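PDB 1YG2: gene activator AphA from Vibrio cholerae, which activates virulence gene expression in Vibrio cholerae, probably by binding promoter DNA through its winged-helix domain. Local coordinates for residues E117-S122 against A163-A168; V10-D15 against Y69-A74. All blocks are in the same frame, centred on the assembly; numbering follows the deposited sequence.

Interaction 1 of 2, residues E117-S122 against A163-A168; sequences ELVEES and AWIQWA
Apolar packing comes first: Val119 meets Trp164, Ile165 and Ala168 through its two methyl branches. CG1, anti to the backbone N (chi1 178°), lies 4.1 Å from Ile165 CG2. CG2, anti to the carbonyl carbon, presses on Ala168 CB at 3.4 Å, closer than two methyl carbons normally come, and also reaches Trp164 CZ3. The six-membered end of the Trp164 indole enters between the helices: Val119 CA sits at its edge, near the ring plane, while Leu118 CB touches CH2 at 4.0 Å. Ala168 CB lies over one face of the same ring, offset toward the rim. On the neighbouring turn, Ser122 CB rests against Ile165 CG1 at 3.7 Å.

The polar element is local to one helix. Ser122 OG donates to Leu118 O over 2.7 Å, tilted 22° from the carbonyl plane, and Ser122 N approaches the same oxygen from the opposite face. Leu118 O is thus gripped by two donors of one residue, and the OG bond gives the buried Ser122 hydroxyl its partner; Ser122 OG stands 3.6 Å from Trp164 CZ3.

Phe96 of helix 95-101 and His89 of the second subunit also meet the Trp164 ring, so the contact extends into the dimer interface. With short-segment axes 9.9 Å apart and an angle of 149° between their directions, this is an antiparallel helix pair of the C-terminal helical domain.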
# COMPACT_ATOMS: atom_id res chain seq x y z
N GLU A 117 11.91 -0.22 -14.64
CA GLU A 117 12.26 1.13 -14.24
C GLU A 117 12.00 1.35 -12.75
O GLU A 117 12.89 1.79 -12.03
CB GLU A 117 11.46 2.16 -15.03
CG GLU A 117 11.63 3.57 -14.48
CD GLU A 117 10.31 4.28 -14.28
OE1 GLU A 117 9.27 3.59 -14.21
OE2 GLU A 117 10.31 5.53 -14.17
N LEU A 118 10.78 1.05 -12.30
CA LEU A 118 10.44 1.25 -10.89
C LEU A 118 11.20 0.34 -9.93
O LEU A 118 11.29 0.61 -8.74
CB LEU A 118 8.93 1.07 -10.68
CG LEU A 118 8.04 2.28 -11.02
CD1 LEU A 118 6.59 1.96 -10.70
CD2 LEU A 118 8.49 3.49 -10.22
N VAL A 119 11.77 -0.74 -10.45
CA VAL A 119 12.53 -1.64 -9.61
C VAL A 119 13.85 -0.97 -9.26
O VAL A 119 14.28 -0.99 -8.10
CB VAL A 119 12.81 -2.98 -10.31
CG1 VAL A 119 13.63 -3.87 -9.41
CG2 VAL A 119 11.50 -3.67 -10.64
N GLU A 120 14.48 -0.37 -10.26
CA GLU A 120 15.76 0.30 -10.04
C GLU A 120 15.62 1.45 -9.06
O GLU A 120 16.48 1.65 -8.20
CB GLU A 120 16.33 0.79 -11.37
CG GLU A 120 16.77 -0.34 -12.29
CD GLU A 120 17.76 -1.30 -11.62
OE1 GLU A 120 18.79 -0.82 -11.11
OE2 GLU A 120 17.50 -2.52 -11.62
N GLU A 121 14.54 2.21 -9.18
CA GLU A 121 14.32 3.32 -8.26
C GLU A 121 14.16 2.72 -6.86
O GLU A 121 14.76 3.19 -5.90
CB GLU A 121 13.04 4.07 -8.63
CG GLU A 121 13.11 4.77 -9.97
CD GLU A 121 11.75 5.28 -10.41
OE1 GLU A 121 11.09 5.97 -9.60
OE2 GLU A 121 11.34 4.98 -11.56
N SER A 122 13.35 1.67 -6.77
CA SER A 122 13.12 1.00 -5.49
C SER A 122 14.44 0.55 -4.91
O SER A 122 14.67 0.66 -3.71
CB SER A 122 12.21 -0.22 -5.68
OG SER A 122 10.91 0.18 -6.07
N ALA A 163 10.50 -6.44 -0.27
CA ALA A 163 9.60 -7.51 -0.65
C ALA A 163 9.05 -7.23 -2.04
O ALA A 163 8.92 -8.13 -2.86
CB ALA A 163 8.46 -7.63 0.36
N TRP A 164 8.74 -5.97 -2.32
CA TRP A 164 8.19 -5.61 -3.62
C TRP A 164 9.22 -5.83 -4.75
O TRP A 164 8.87 -6.26 -5.85
CB TRP A 164 7.71 -4.17 -3.63
CG TRP A 164 7.01 -3.81 -4.89
CD1 TRP A 164 5.68 -3.96 -5.17
CD2 TRP A 164 7.62 -3.29 -6.08
NE1 TRP A 164 5.42 -3.56 -6.46
CE2 TRP A 164 6.59 -3.15 -7.04
CE3 TRP A 164 8.93 -2.94 -6.43
CZ2 TRP A 164 6.83 -2.66 -8.33
CZ3 TRP A 164 9.17 -2.45 -7.71
CH2 TRP A 164 8.12 -2.31 -8.64
N ILE A 165 10.49 -5.54 -4.45
CA ILE A 165 11.57 -5.73 -5.41
C ILE A 165 11.71 -7.22 -5.70
O ILE A 165 11.89 -7.64 -6.84
CB ILE A 165 12.91 -5.22 -4.85
CG1 ILE A 165 12.85 -3.70 -4.70
CG2 ILE A 165 14.06 -5.68 -5.75
CD1 ILE A 165 14.07 -3.09 -4.04
N GLN A 166 11.64 -8.03 -4.65
CA GLN A 166 11.74 -9.48 -4.83
C GLN A 166 10.61 -9.93 -5.77
O GLN A 166 10.83 -10.75 -6.67
CB GLN A 166 11.59 -10.17 -3.47
CG GLN A 166 11.87 -11.65 -3.49
CD GLN A 166 11.71 -12.29 -2.11
OE1 GLN A 166 12.29 -11.84 -1.13
NE2 GLN A 166 10.93 -13.36 -2.04
N TRP A 167 9.41 -9.40 -5.57
CA TRP A 167 8.27 -9.75 -6.41
C TRP A 167 8.46 -9.28 -7.85
O TRP A 167 8.24 -10.04 -8.80
CB TRP A 167 6.99 -9.13 -5.86
CG TRP A 167 5.81 -9.43 -6.72
CD1 TRP A 167 5.24 -10.66 -6.91
CD2 TRP A 167 5.10 -8.52 -7.56
NE1 TRP A 167 4.22 -10.56 -7.82
CE2 TRP A 167 4.12 -9.26 -8.24
CE3 TRP A 167 5.21 -7.14 -7.81
CZ2 TRP A 167 3.23 -8.68 -9.16
CZ3 TRP A 167 4.34 -6.56 -8.72
CH2 TRP A 167 3.36 -7.33 -9.39
N ALA A 168 8.84 -8.02 -8.01
CA ALA A 168 9.06 -7.43 -9.32
C ALA A 168 10.04 -8.26 -10.14
O ALA A 168 9.82 -8.49 -11.33
CB ALA A 168 9.56 -6.02 -9.16

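Interaction 2 of 2, residues V10-D15 against Y69-A74; sequences VLSTRD and YSITQA
Leu11 and Ile71 join the first helix of the winged-helix domain to strand 69-71, which pairs with strand 53-55 in the small antiparallel sheet of the wing. Their CA atoms are 5.6 Å apart, and the apolar contact centres on Leu11 CB against Ile71 CB at 3.9 Å. Farther out, Leu11 CD2 lies 3.6 Å from Tyr69 O. Ile71 CG1 is anti to the backbone N (chi1 -166°), and the extended chain beyond it carries CD1 to Ser12 OG, a hydroxyl that is hydrogen-bonded to Leu8 O within its own helix. Val53 of the partner strand also packs on Leu11, while Ser12 touches Val105 of the second subunit.

Polar contacts gather at Asp15, in the turn after the helix. Ser70 OG donates to Asp15 OD1 over 2.6 Å, arriving from over the carboxylate, 42° off its plane. Two donors thus hold OD1, because a bridging water also gives it a hydrogen bond. That water links the Leu11 carbonyl to the strand backbone: it donates to Leu11 O at 2.8 Å and accepts from Ile71 N at 2.9 Å.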
# COMPACT_ATOMS: atom_id res chain seq x y z
N VAL A 10 3.83 15.53 16.63
CA VAL A 10 5.04 16.29 16.83
C VAL A 10 4.85 17.23 18.02
O VAL A 10 5.63 17.22 18.97
CB VAL A 10 5.37 17.14 15.59
CG1 VAL A 10 6.60 17.99 15.85
CG2 VAL A 10 5.59 16.24 14.39
N LEU A 11 3.79 18.02 17.97
CA LEU A 11 3.50 18.99 19.02
C LEU A 11 3.18 18.38 20.37
O LEU A 11 3.25 19.07 21.38
CB LEU A 11 2.36 19.92 18.57
CG LEU A 11 2.70 20.77 17.34
CD1 LEU A 11 1.47 21.53 16.87
CD2 LEU A 11 3.82 21.74 17.71
N SER A 12 2.82 17.11 20.40
CA SER A 12 2.49 16.49 21.67
C SER A 12 3.71 16.32 22.58
O SER A 12 3.57 16.21 23.79
CB SER A 12 1.83 15.13 21.46
OG SER A 12 0.56 15.30 20.85
N THR A 13 4.90 16.29 21.99
CA THR A 13 6.10 16.14 22.80
C THR A 13 6.61 17.52 23.22
O THR A 13 7.02 17.71 24.36
CB THR A 13 7.20 15.39 22.04
OG1 THR A 13 7.58 16.14 20.88
CG2 THR A 13 6.71 14.04 21.59
N ARG A 14 6.55 18.49 22.31
CA ARG A 14 7.00 19.85 22.61
C ARG A 14 6.50 20.86 21.59
O ARG A 14 6.17 20.51 20.46
CB ARG A 14 8.53 19.90 22.64
CG ARG A 14 9.21 19.36 21.38
CD ARG A 14 10.72 19.56 21.42
NE ARG A 14 11.42 18.85 20.35
CZ ARG A 14 12.71 18.99 20.06
NH1 ARG A 14 13.47 19.83 20.77
NH2 ARG A 14 13.25 18.30 19.07
N ASP A 15 6.45 22.13 21.98
CA ASP A 15 6.02 23.18 21.07
C ASP A 15 7.09 23.29 20.01
O ASP A 15 8.23 22.89 20.24
CB ASP A 15 5.88 24.52 21.81
CG ASP A 15 4.96 24.43 23.01
OD1 ASP A 15 3.87 23.83 22.89
OD2 ASP A 15 5.31 24.97 24.08
N TYR A 69 4.37 27.10 17.59
CA TYR A 69 3.07 26.45 17.64
C TYR A 69 2.99 25.55 18.86
O TYR A 69 4.00 24.99 19.30
CB TYR A 69 2.83 25.62 16.37
CG TYR A 69 2.60 26.45 15.14
CD1 TYR A 69 3.65 26.77 14.28
CD2 TYR A 69 1.33 26.93 14.84
CE1 TYR A 69 3.44 27.56 13.16
CE2 TYR A 69 1.10 27.72 13.72
CZ TYR A 69 2.16 28.03 12.88
OH TYR A 69 1.95 28.81 11.76
N SER A 70 1.80 25.40 19.40
CA SER A 70 1.59 24.57 20.57
C SER A 70 0.28 23.80 20.43
O SER A 70 -0.69 24.33 19.87
CB SER A 70 1.54 25.45 21.82
OG SER A 70 1.38 24.67 22.99
N ILE A 71 0.24 22.57 20.92
CA ILE A 71 -0.99 21.77 20.82
C ILE A 71 -1.97 22.20 21.92
O ILE A 71 -1.55 22.53 23.03
CB ILE A 71 -0.69 20.27 20.98
CG1 ILE A 71 -1.91 19.45 20.54
CG2 ILE A 71 -0.33 19.94 22.43
CD1 ILE A 71 -1.68 17.94 20.57
N THR A 72 -3.26 22.22 21.61
CA THR A 72 -4.27 22.61 22.61
C THR A 72 -4.94 21.36 23.16
O THR A 72 -4.72 20.26 22.67
CB THR A 72 -5.37 23.49 22.00
OG1 THR A 72 -6.09 22.74 21.02
CG2 THR A 72 -4.77 24.74 21.37
N GLN A 73 -5.77 21.54 24.18
CA GLN A 73 -6.47 20.41 24.77
C GLN A 73 -7.32 19.72 23.71
O GLN A 73 -7.45 18.50 23.70
CB GLN A 73 -7.36 20.86 25.93
CG GLN A 73 -8.17 19.72 26.54
CD GLN A 73 -7.27 18.57 26.99
OE1 GLN A 73 -6.11 18.78 27.33
NE2 GLN A 73 -7.81 17.35 27.01
N ALA A 74 -7.90 20.52 22.82
CA ALA A 74 -8.73 19.98 21.74
C ALA A 74 -7.83 19.15 20.83
O ALA A 74 -8.19 18.06 20.40
CB ALA A 74 -9.38 21.11 20.95
O HOH W 1 2.90 21.79 21.61

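Overall arrangement
Along the chain, both segments of interaction 2 precede those of interaction 1. Their centres lie 39 Å apart, the chain's centre falls between them, and their nearest atoms remain about 26 Å from each other. They share neither helix nor strand. Interaction 2 joins helix 3-13 to strand 69-71 in the PadR-like region, whereas interaction 1 pairs helices 108-136 and 145-177 in the C-terminal virulence-activator region. Both nevertheless touch the second subunit, interaction 1 through more residues. This separation is consistent with an N-terminal winged helix for DNA binding and a C-terminal helical part that contributes to dimerisation.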